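Side-chain contacts in phosphoglycerol transferase GacH (PDB 6DGM), which transfers glycerol phosphate, probably onto the rhamnose polysaccharide of the streptococcal cell wall, through the C-terminal, metal-binding sulfatase-like domain of a membrane protein: residues P66-K69 with A70-S74; H124-S127 with E128-Q131; F146-K149 with T150-N154; F294-N298 with G299-K303. All coordinates share one frame; numbering follows the deposited sequence.

Contact 1: P66-K69 with A70-S74; sequences PNIK and AIKNS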
loop_
_atom_site.group_PDB
_atom_site.type_symbol
_atom_site.label_atom_id
_atom_site.label_comp_id
_atom_site.label_asym_id
_atom_site.label_seq_id
_atom_site.Cartn_x
_atom_site.Cartn_y
_atom_site.Cartn_z
ATOM N N PRO A 66 -17.480 2.372 10.666
ATOM C CA PRO A 66 -18.451 1.280 10.451
ATOM C C PRO A 66 -18.523 0.797 9.015
ATOM O O PRO A 66 -18.610 -0.418 8.785
ATOM C CB PRO A 66 -19.782 1.882 10.930
ATOM C CG PRO A 66 -19.600 3.351 10.742
ATOM C CD PRO A 66 -18.153 3.626 11.064
ATOM N N ASN A 67 -18.456 1.705 8.036
ATOM C CA ASN A 67 -18.527 1.277 6.642
ATOM C C ASN A 67 -17.261 0.539 6.226
ATOM O O ASN A 67 -17.324 -0.454 5.496
ATOM C CB ASN A 67 -18.769 2.469 5.720
ATOM C CG ASN A 67 -20.112 3.126 5.969
ATOM O OD1 ASN A 67 -21.159 2.504 5.807
ATOM N ND2 ASN A 67 -20.087 4.377 6.381
ATOM N N ILE A 68 -16.102 1.008 6.675
ATOM C CA ILE A 68 -14.867 0.325 6.309
ATOM C C ILE A 68 -14.791 -1.034 6.982
ATOM O O ILE A 68 -14.329 -2.013 6.375
ATOM C CB ILE A 68 -13.659 1.237 6.581
ATOM C CG1 ILE A 68 -13.588 2.313 5.482
ATOM C CG2 ILE A 68 -12.359 0.414 6.600
ATOM C CD1 ILE A 68 -12.590 3.424 5.744
ATOM N N LYS A 69 -15.314 -1.157 8.202
ATOM C CA LYS A 69 -15.333 -2.468 8.835
ATOM C C LYS A 69 -16.235 -3.426 8.072
ATOM O O LYS A 69 -15.909 -4.610 7.924
ATOM C CB LYS A 69 -15.754 -2.370 10.291
ATOM C CG LYS A 69 -14.665 -1.748 11.167
ATOM C CD LYS A 69 -14.801 -2.186 12.614
ATOM C CE LYS A 69 -15.874 -1.412 13.346
ATOM N NZ LYS A 69 -15.269 -0.490 14.362
ATOM N N ALA A 70 -17.359 -2.923 7.561
ATOM C CA ALA A 70 -18.252 -3.762 6.777
ATOM C C ALA A 70 -17.598 -4.177 5.466
ATOM O O ALA A 70 -17.788 -5.306 4.999
ATOM C CB ALA A 70 -19.544 -3.008 6.505
ATOM N N ILE A 71 -16.856 -3.267 4.842
ATOM C CA ILE A 71 -16.115 -3.621 3.636
ATOM C C ILE A 71 -15.106 -4.720 3.947
ATOM O O ILE A 71 -15.013 -5.726 3.230
ATOM C CB ILE A 71 -15.450 -2.371 3.031
ATOM C CG1 ILE A 71 -16.519 -1.418 2.500
ATOM C CG2 ILE A 71 -14.469 -2.790 1.934
ATOM C CD1 ILE A 71 -16.049 0.022 2.402
ATOM N N LYS A 72 -14.347 -4.561 5.039
ATOM C CA LYS A 72 -13.348 -5.562 5.403
ATOM C C LYS A 72 -13.989 -6.935 5.604
ATOM O O LYS A 72 -13.408 -7.965 5.244
ATOM C CB LYS A 72 -12.604 -5.124 6.666
ATOM C CG LYS A 72 -11.710 -3.895 6.480
ATOM C CD LYS A 72 -10.942 -3.531 7.757
ATOM C CE LYS A 72 -9.830 -4.528 8.046
ATOM N NZ LYS A 72 -9.251 -4.352 9.404
ATOM N N ASN A 73 -15.194 -6.969 6.175
ATOM C CA ASN A 73 -15.859 -8.240 6.399
ATOM C C ASN A 73 -16.283 -8.912 5.095
ATOM O O ASN A 73 -16.511 -10.125 5.095
ATOM C CB ASN A 73 -17.085 -8.035 7.293
ATOM C CG ASN A 73 -16.720 -7.808 8.744
ATOM O OD1 ASN A 73 -15.688 -8.287 9.225
ATOM N ND2 ASN A 73 -17.574 -7.076 9.457
ATOM N N SER A 74 -16.369 -8.154 3.992
ATOM C CA SER A 74 -16.948 -8.627 2.741
ATOM C C SER A 74 -15.913 -9.067 1.718
ATOM O O SER A 74 -16.285 -9.599 0.668
ATOM C CB SER A 74 -17.783 -7.513 2.083
ATOM O OG SER A 74 -16.956 -6.491 1.502
HETATM O O HOH W 1 -14.304 -5.745 9.991
#
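Lys72 runs its first methylenes past the carbonyl oxygen of Ile68, one turn earlier in the surface helix 66-74. Its CB is 3.6 Å from both Ile68 O and Lys69 O. CG, placed beside the backbone N by a chi1 of -68°, approaches the same Ile68 O to 3.2 Å. CD is still 4.0 Å from Ile68 O and 4.3 Å from Ile68 CG2. Beyond it the chain bends at chi3 (72°), and NZ ends in a salt bridge with Asp292. The carbonyl thus skirted by methylenes still takes its regular helix bond, Lys72 N to Ile68 O at 2.9 Å. Ile71 does the same next door: its CG1 comes to 3.2 Å from Asn67 O, and its apolar end packs on Phe294, Trp296 and helix 229-257. A water donates to Lys69 O and, weakly, to Asn73 OD1, one turn on. Ser74 OG donates to Ile71 O at 2.7 Å, an oxygen that also takes Ser74 N. The chemistry therefore divides by level: backbone bonds hold the turns, aliphatic stems line them, and the charged ends of Lys69 and Lys72 are spent on Asp63 and Asp292, tying the helix to its surroundings.

Contact 2: H124-S127 with E128-Q131; sequences HTIS and EFYQ
His124 and Glu128 are joined by a His-carboxylate hydrogen bond. ND1 of His124 donates to Glu128 OE2 at 2.9 Å, with the oxygen almost exactly in the ring plane and approached on its syn side. A weaker bond from the same ND1 reaches Glu128 OE1 at 3.2 Å. The carboxylate sits at the imidazole edge, the two planes being nearly coplanar (26°). Glu128 gets there by tucking CG between its own backbone N and carbonyl carbon (chi1 73°), which folds the side chain back past Thr125 O; CG is 3.2 Å from that oxygen. The bond to the acid would be expected to favour a more positive imidazole. His124 also stacks on Phe379, near the C-terminus.

Backbone bonds shape the turn itself. Residues 126-129 form a short 3-10 turn in the loop joining helix 112-115 to strand 135-139 of the central sheet, and its i to i+3 pattern is seen in Glu128 N to Thr125 O (3.2 Å) and Tyr130 N to Ser127 O (3.1 Å). On the buried flank the hydroxyls of Thr125 and Ser127 share a hydrogen bond, OG1 to OG, of 2.7 Å.

The remaining contacts are apolar or involve rings. Ile126 CD1 touches Phe129 CD2 at 4.2 Å, the two side chains crossing at about a right angle, and CG of Glu128 lies over the centre of one face of the Phe129 ring. The Tyr130 ring presents its edge to the carbonyl oxygens of Ile126 and Ser127, while its hydroxyl bonds Gln39 O.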
loop_
_atom_site.group_PDB
_atom_site.type_symbol
_atom_site.label_atom_id
_atom_site.label_comp_id
_atom_site.label_asym_id
_atom_site.label_seq_id
_atom_site.Cartn_x
_atom_site.Cartn_y
_atom_site.Cartn_z
ATOM N N HIS A 124 11.045 -2.577 -11.365
ATOM C CA HIS A 124 9.828 -3.306 -11.710
ATOM C C HIS A 124 8.730 -3.034 -10.690
ATOM O O HIS A 124 8.964 -3.118 -9.481
ATOM C CB HIS A 124 10.118 -4.797 -11.817
ATOM C CG HIS A 124 10.946 -5.128 -13.013
ATOM N ND1 HIS A 124 10.406 -5.208 -14.279
ATOM C CD2 HIS A 124 12.277 -5.353 -13.156
ATOM C CE1 HIS A 124 11.365 -5.492 -15.145
ATOM N NE2 HIS A 124 12.509 -5.574 -14.490
ATOM N N THR A 125 7.541 -2.688 -11.194
ATOM C CA THR A 125 6.406 -2.320 -10.363
ATOM C C THR A 125 5.117 -2.805 -11.025
ATOM O O THR A 125 5.084 -3.143 -12.214
ATOM C CB THR A 125 6.283 -0.794 -10.186
ATOM O OG1 THR A 125 5.969 -0.194 -11.451
ATOM C CG2 THR A 125 7.559 -0.179 -9.615
ATOM N N ILE A 126 4.038 -2.809 -10.242
ATOM C CA ILE A 126 2.730 -3.202 -10.763
ATOM C C ILE A 126 2.325 -2.335 -11.948
ATOM O O ILE A 126 1.599 -2.790 -12.833
ATOM C CB ILE A 126 1.692 -3.183 -9.622
ATOM C CG1 ILE A 126 0.292 -3.530 -10.124
ATOM C CG2 ILE A 126 1.672 -1.819 -8.920
ATOM C CD1 ILE A 126 0.192 -4.876 -10.794
ATOM N N SER A 127 2.800 -1.092 -12.007
ATOM C CA SER A 127 2.352 -0.170 -13.041
ATOM C C SER A 127 2.885 -0.510 -14.426
ATOM O O SER A 127 2.309 -0.050 -15.423
ATOM C CB SER A 127 2.737 1.269 -12.667
ATOM O OG SER A 127 4.151 1.441 -12.624
ATOM N N GLU A 128 3.956 -1.314 -14.521
ATOM C CA GLU A 128 4.557 -1.572 -15.823
ATOM C C GLU A 128 3.655 -2.371 -16.754
ATOM O O GLU A 128 3.891 -2.377 -17.968
ATOM C CB GLU A 128 5.909 -2.288 -15.690
ATOM C CG GLU A 128 5.826 -3.745 -15.275
ATOM C CD GLU A 128 7.207 -4.403 -15.169
ATOM O OE1 GLU A 128 7.921 -4.482 -16.195
ATOM O OE2 GLU A 128 7.562 -4.844 -14.071
ATOM N N PHE A 129 2.644 -3.056 -16.225
ATOM C CA PHE A 129 1.747 -3.838 -17.065
ATOM C C PHE A 129 0.685 -2.988 -17.745
ATOM O O PHE A 129 -0.051 -3.509 -18.589
ATOM C CB PHE A 129 1.102 -4.930 -16.213
ATOM C CG PHE A 129 2.112 -5.841 -15.565
ATOM C CD1 PHE A 129 2.778 -6.793 -16.305
ATOM C CD2 PHE A 129 2.416 -5.708 -14.229
ATOM C CE1 PHE A 129 3.722 -7.618 -15.711
ATOM C CE2 PHE A 129 3.347 -6.512 -13.633
ATOM C CZ PHE A 129 4.003 -7.472 -14.368
ATOM N N TYR A 130 0.623 -1.701 -17.411
ATOM C CA TYR A 130 -0.323 -0.753 -17.972
ATOM C C TYR A 130 0.402 0.159 -18.950
ATOM O O TYR A 130 1.596 0.430 -18.800
ATOM C CB TYR A 130 -0.947 0.071 -16.823
ATOM C CG TYR A 130 -1.731 -0.839 -15.911
ATOM C CD1 TYR A 130 -1.110 -1.536 -14.898
ATOM C CD2 TYR A 130 -3.089 -1.031 -16.099
ATOM C CE1 TYR A 130 -1.809 -2.408 -14.089
ATOM C CE2 TYR A 130 -3.808 -1.904 -15.287
ATOM C CZ TYR A 130 -3.159 -2.586 -14.281
ATOM O OH TYR A 130 -3.853 -3.462 -13.466
ATOM N N GLN A 131 -0.319 0.609 -19.969
ATOM C CA GLN A 131 0.228 1.612 -20.870
ATOM C C GLN A 131 0.598 2.864 -20.083
ATOM O O GLN A 131 -0.077 3.237 -19.120
ATOM C CB GLN A 131 -0.805 1.961 -21.933
ATOM C CG GLN A 131 -1.162 0.767 -22.819
ATOM C CD GLN A 131 -2.246 1.080 -23.808
ATOM O OE1 GLN A 131 -2.075 1.924 -24.696
ATOM N NE2 GLN A 131 -3.385 0.396 -23.674
#

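Contact 3: F146-K149 with T150-N154; sequences FNRK and TVYSN. With 1GP (sn-glycerol-1-phosphate), chain D.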
loop_
_atom_site.group_PDB
_atom_site.type_symbol
_atom_site.label_atom_id
_atom_site.label_comp_id
_atom_site.label_asym_id
_atom_site.label_seq_id
_atom_site.Cartn_x
_atom_site.Cartn_y
_atom_site.Cartn_z
ATOM N N PHE A 146 8.975 14.133 -0.960
ATOM C CA PHE A 146 9.480 12.759 -0.956
ATOM C C PHE A 146 9.896 12.273 -2.334
ATOM O O PHE A 146 9.874 11.075 -2.619
ATOM C CB PHE A 146 8.513 11.811 -0.254
ATOM C CG PHE A 146 8.425 12.081 1.195
ATOM C CD1 PHE A 146 9.465 11.702 2.043
ATOM C CD2 PHE A 146 7.373 12.826 1.721
ATOM C CE1 PHE A 146 9.417 12.011 3.404
ATOM C CE2 PHE A 146 7.325 13.131 3.066
ATOM C CZ PHE A 146 8.341 12.718 3.910
ATOM N N ASN A 147 10.328 13.196 -3.183
ATOM C CA ASN A 147 10.846 12.868 -4.511
ATOM C C ASN A 147 9.802 12.209 -5.404
ATOM O O ASN A 147 10.151 11.541 -6.366
ATOM C CB ASN A 147 12.082 11.958 -4.403
ATOM C CG ASN A 147 13.039 12.109 -5.561
ATOM O OD1 ASN A 147 13.145 13.174 -6.160
ATOM N ND2 ASN A 147 13.790 11.032 -5.858
ATOM N N ARG A 148 8.505 12.388 -5.137
ATOM C CA ARG A 148 7.508 11.628 -5.885
ATOM C C ARG A 148 7.492 11.971 -7.376
ATOM O O ARG A 148 7.281 11.090 -8.218
ATOM C CB ARG A 148 6.119 11.800 -5.289
ATOM C CG ARG A 148 5.934 11.106 -3.952
ATOM C CD ARG A 148 4.477 11.005 -3.625
ATOM N NE ARG A 148 4.233 10.385 -2.328
ATOM C CZ ARG A 148 4.083 11.037 -1.177
ATOM N NH1 ARG A 148 4.166 12.370 -1.103
ATOM N NH2 ARG A 148 3.876 10.336 -0.081
ATOM N N LYS A 149 7.694 13.245 -7.730
ATOM C CA LYS A 149 7.598 13.621 -9.133
ATOM C C LYS A 149 8.653 12.890 -9.951
ATOM O O LYS A 149 8.378 12.404 -11.054
ATOM C CB LYS A 149 7.763 15.129 -9.279
ATOM C CG LYS A 149 7.521 15.663 -10.677
ATOM C CD LYS A 149 7.888 17.132 -10.756
ATOM C CE LYS A 149 7.740 17.700 -12.154
ATOM N NZ LYS A 149 6.322 17.862 -12.516
ATOM N N THR A 150 9.872 12.814 -9.420
ATOM C CA THR A 150 10.943 12.088 -10.087
ATOM C C THR A 150 10.614 10.611 -10.201
ATOM O O THR A 150 10.833 9.995 -11.250
ATOM C CB THR A 150 12.222 12.281 -9.278
ATOM O OG1 THR A 150 12.556 13.666 -9.286
ATOM C CG2 THR A 150 13.344 11.471 -9.872
ATOM N N VAL A 151 10.069 10.029 -9.133
ATOM C CA VAL A 151 9.743 8.609 -9.140
ATOM C C VAL A 151 8.684 8.315 -10.201
ATOM O O VAL A 151 8.857 7.434 -11.047
ATOM C CB VAL A 151 9.260 8.166 -7.752
ATOM C CG1 VAL A 151 8.707 6.757 -7.787
ATOM C CG2 VAL A 151 10.384 8.270 -6.749
ATOM N N TYR A 152 7.559 9.038 -10.154
ATOM C CA TYR A 152 6.481 8.743 -11.090
ATOM C C TYR A 152 6.861 9.080 -12.523
ATOM O O TYR A 152 6.409 8.399 -13.440
ATOM C CB TYR A 152 5.157 9.389 -10.646
ATOM C CG TYR A 152 4.592 8.666 -9.445
ATOM C CD1 TYR A 152 4.091 7.372 -9.567
ATOM C CD2 TYR A 152 4.597 9.253 -8.182
ATOM C CE1 TYR A 152 3.591 6.696 -8.472
ATOM C CE2 TYR A 152 4.113 8.574 -7.080
ATOM C CZ TYR A 152 3.616 7.282 -7.238
ATOM O OH TYR A 152 3.129 6.565 -6.176
ATOM N N SER A 153 7.687 10.105 -12.734
ATOM C CA SER A 153 8.214 10.389 -14.063
ATOM C C SER A 153 9.066 9.232 -14.577
ATOM O O SER A 153 8.926 8.801 -15.727
ATOM C CB SER A 153 9.007 11.693 -14.039
ATOM O OG SER A 153 9.603 11.926 -15.307
ATOM N N ASN A 154 9.952 8.710 -13.734
ATOM C CA ASN A 154 10.796 7.606 -14.179
ATOM C C ASN A 154 10.026 6.309 -14.334
ATOM O O ASN A 154 10.478 5.425 -15.076
ATOM C CB ASN A 154 11.968 7.436 -13.236
ATOM C CG ASN A 154 13.073 8.407 -13.533
ATOM O OD1 ASN A 154 13.560 8.484 -14.665
ATOM N ND2 ASN A 154 13.455 9.179 -12.547
HETATM C C3 1GP D . 3.026 14.635 2.243
HETATM O O3 1GP D . 2.826 12.228 1.901
HETATM C C2 1GP D . 3.503 13.258 2.651
HETATM O O2 1GP D . 3.433 14.992 0.924
HETATM C C1 1GP D . 3.297 13.033 4.141
HETATM O O1P 1GP D . 4.020 11.877 4.577
HETATM O O2P 1GP D . 2.857 11.017 6.809
HETATM O O3P 1GP D . 5.411 10.711 6.252
HETATM O O4P 1GP D . 4.460 13.005 6.809
HETATM P P 1GP D . 4.159 11.613 6.171
HETATM O O HOH W 2 10.694 15.026 -7.278
#
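Helix 148-154 belongs to a beta-alpha-beta unit between strands 135-139 and 159-162; Arg148, at its start, borders the glycerol phosphate pocket and meets Tyr152 one turn later. Tyr152 N gives Arg148 O a nearly straight bond of 2.8 Å (178° at the hydrogen), and Arg148 CB rests 4.1 Å from Tyr152 CD2. From there the arginine runs extended from CG to NE and turns the edge of its guanidinium to the ligand. NH2 donates to the glycerol hydroxyl O3 of the ligand at 2.9 Å; NH1 adds only weak bonds to ligand O3 and O2. The third nitrogen, NE, forms a salt bridge with Glu93, whose other carboxylate oxygen bonds Tyr152 OH; this places the tyrosine in the arginine's second shell, consistent with a role in positioning it. Phe146 CE2 comes to 3.8 Å from ligand O1P. Before the helix, Asn147 OD1 is joined to Thr150 N by a water, 3.3 Å from OD1 and 3.2 Å from Thr150 N. A binding residue at the head of a helix, beyond the C-terminal end of a parallel strand, is typical of alpha/beta folds, here that of the sulfatase family in the alkaline phosphatase superfamily.

Contact 4: F294-N298 with G299-K303; sequences FIWSN and GTNEK
With CG set beside its backbone N (chi1 -81°) and the amide turned by a chi2 of -54°, Asn301 brings both ends of its side chain onto the backbone of Ser297. OD1 accepts a hydrogen bond from Ser297 N at 2.8 Å, in the carbonyl plane and on a lone pair. In the other direction ND2 gives a hydrogen to Ser297 O at 3.0 Å; this more bent bond too uses an in-plane lone pair of its acceptor, although Ser297 O lies 28° out of the amide plane. A single amide thus satisfies the N-H and the C=O of one residue at once, much as a neighbouring strand would. Ser297 ends strand 290-297, and the bonds fall at the point where the chain leaves the central sheet.

OD1 has a second partner, His321 NE2, linking the loop to helix 314-321. Separately, a water donates to both Ser297 O (2.7 Å) and Gly299 O (2.6 Å), bridging the turn. ND2 of Asn301 also lies over one face of the Trp296 indole, 3.4 Å from CD1. Asn298 N sits above the same face, offset toward the rim over the six-membered ring. The Asn298 amide binds Lys261 O and Leu256 O through ND2 and Ile263 N through OD1.

Paired bonds of this kind fix the rotation of the Asn301 amide, since exchanging O and N would set acceptor against acceptor and donor against donor. They imply a loop tied to its strand by polar groups, with ND2 also lying against the indole face.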
loop_
_atom_site.group_PDB
_atom_site.type_symbol
_atom_site.label_atom_id
_atom_site.label_comp_id
_atom_site.label_asym_id
_atom_site.label_seq_id
_atom_site.Cartn_x
_atom_site.Cartn_y
_atom_site.Cartn_z
ATOM N N PHE A 294 -7.822 -3.323 2.951
ATOM C CA PHE A 294 -8.722 -4.207 2.225
ATOM C C PHE A 294 -8.371 -4.191 0.743
ATOM O O PHE A 294 -7.755 -3.249 0.233
ATOM C CB PHE A 294 -10.213 -3.907 2.475
ATOM C CG PHE A 294 -10.702 -2.569 1.965
ATOM C CD1 PHE A 294 -10.937 -2.369 0.622
ATOM C CD2 PHE A 294 -10.992 -1.536 2.849
ATOM C CE1 PHE A 294 -11.408 -1.163 0.149
ATOM C CE2 PHE A 294 -11.484 -0.325 2.384
ATOM C CZ PHE A 294 -11.699 -0.140 1.033
ATOM N N ILE A 295 -8.769 -5.261 0.062
ATOM C CA ILE A 295 -8.595 -5.416 -1.373
ATOM C C ILE A 295 -9.987 -5.744 -1.897
ATOM O O ILE A 295 -10.524 -6.814 -1.597
ATOM C CB ILE A 295 -7.582 -6.514 -1.722
ATOM C CG1 ILE A 295 -6.209 -6.182 -1.116
ATOM C CG2 ILE A 295 -7.473 -6.638 -3.231
ATOM C CD1 ILE A 295 -5.111 -7.222 -1.379
ATOM N N TRP A 296 -10.601 -4.789 -2.609
ATOM C CA TRP A 296 -12.015 -4.849 -2.970
ATOM C C TRP A 296 -12.159 -4.626 -4.467
ATOM O O TRP A 296 -11.619 -3.649 -4.998
ATOM C CB TRP A 296 -12.775 -3.741 -2.229
ATOM C CG TRP A 296 -14.244 -3.602 -2.558
ATOM C CD1 TRP A 296 -15.281 -4.165 -1.886
ATOM C CD2 TRP A 296 -14.825 -2.837 -3.623
ATOM N NE1 TRP A 296 -16.471 -3.805 -2.459
ATOM C CE2 TRP A 296 -16.221 -2.992 -3.532
ATOM C CE3 TRP A 296 -14.300 -2.051 -4.650
ATOM C CZ2 TRP A 296 -17.108 -2.375 -4.423
ATOM C CZ3 TRP A 296 -15.172 -1.435 -5.528
ATOM C CH2 TRP A 296 -16.564 -1.593 -5.407
ATOM N N SER A 297 -12.900 -5.519 -5.133
ATOM C CA SER A 297 -13.264 -5.392 -6.540
ATOM C C SER A 297 -14.726 -4.979 -6.670
ATOM O O SER A 297 -15.550 -5.224 -5.784
ATOM C CB SER A 297 -13.056 -6.716 -7.288
ATOM O OG SER A 297 -11.750 -7.225 -7.122
ATOM N N ASN A 298 -15.048 -4.366 -7.803
ATOM C CA ASN A 298 -16.385 -3.827 -8.020
ATOM C C ASN A 298 -17.377 -4.852 -8.541
ATOM O O ASN A 298 -18.516 -4.485 -8.842
ATOM C CB ASN A 298 -16.334 -2.598 -8.928
ATOM C CG ASN A 298 -15.968 -2.928 -10.350
ATOM O OD1 ASN A 298 -15.422 -4.003 -10.650
ATOM N ND2 ASN A 298 -16.261 -1.998 -11.245
ATOM N N GLY A 299 -16.981 -6.116 -8.634
ATOM C CA GLY A 299 -17.913 -7.184 -8.951
ATOM C C GLY A 299 -18.047 -8.118 -7.767
ATOM O O GLY A 299 -18.289 -7.664 -6.645
ATOM N N THR A 300 -17.859 -9.410 -7.991
ATOM C CA THR A 300 -17.907 -10.395 -6.924
ATOM C C THR A 300 -16.541 -10.489 -6.263
ATOM O O THR A 300 -15.509 -10.446 -6.937
ATOM C CB THR A 300 -18.312 -11.756 -7.493
ATOM O OG1 THR A 300 -19.583 -11.637 -8.154
ATOM C CG2 THR A 300 -18.419 -12.789 -6.384
ATOM N N ASN A 301 -16.536 -10.574 -4.936
ATOM C CA ASN A 301 -15.297 -10.602 -4.173
ATOM C C ASN A 301 -15.168 -11.931 -3.456
ATOM O O ASN A 301 -16.118 -12.384 -2.810
ATOM C CB ASN A 301 -15.253 -9.484 -3.130
ATOM C CG ASN A 301 -14.845 -8.174 -3.725
ATOM O OD1 ASN A 301 -13.797 -8.077 -4.381
ATOM N ND2 ASN A 301 -15.671 -7.156 -3.536
ATOM N N GLU A 302 -14.012 -12.563 -3.610
ATOM C CA GLU A 302 -13.595 -13.594 -2.684
ATOM C C GLU A 302 -13.086 -12.926 -1.409
ATOM O O GLU A 302 -12.909 -11.704 -1.338
ATOM C CB GLU A 302 -12.473 -14.431 -3.292
ATOM C CG GLU A 302 -12.885 -15.217 -4.526
ATOM C CD GLU A 302 -13.728 -16.432 -4.195
ATOM O OE1 GLU A 302 -13.359 -17.176 -3.260
ATOM O OE2 GLU A 302 -14.762 -16.641 -4.867
ATOM N N LYS A 303 -12.863 -13.735 -0.381
ATOM C CA LYS A 303 -12.256 -13.257 0.860
ATOM C C LYS A 303 -11.128 -14.240 1.163
ATOM O O LYS A 303 -11.354 -15.300 1.759
ATOM C CB LYS A 303 -13.270 -13.158 1.992
ATOM C CG LYS A 303 -12.710 -12.498 3.235
ATOM C CD LYS A 303 -13.798 -11.992 4.166
ATOM C CE LYS A 303 -13.186 -11.532 5.485
ATOM N NZ LYS A 303 -12.154 -10.481 5.322
HETATM O O HOH W 3 -18.214 -5.366 -5.334
#

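Overall arrangement
Contacts 1 and 4 are surface contacts in the same region: their centres are about 12 Å apart and Lys303 NZ reaches Lys72 O, so helix 66-74 covers the strand whose end lies in contact 4. Contacts 2 and 3 are partly buried and lie about 15 Å apart, centre to centre, without touching; contact 3 is on the opposite side of the chain's centre from contacts 1 and 4. Chemistry follows place. Regular helix bonds dominate contacts 1 and 3, but the latter divides its arginine between the ligand and Glu93 where the former uses lysines for salt bridges to aspartates. In the irregular segments, side chains do more: a histidine-glutamate pair in contact 2, an asparagine amide in contact 4.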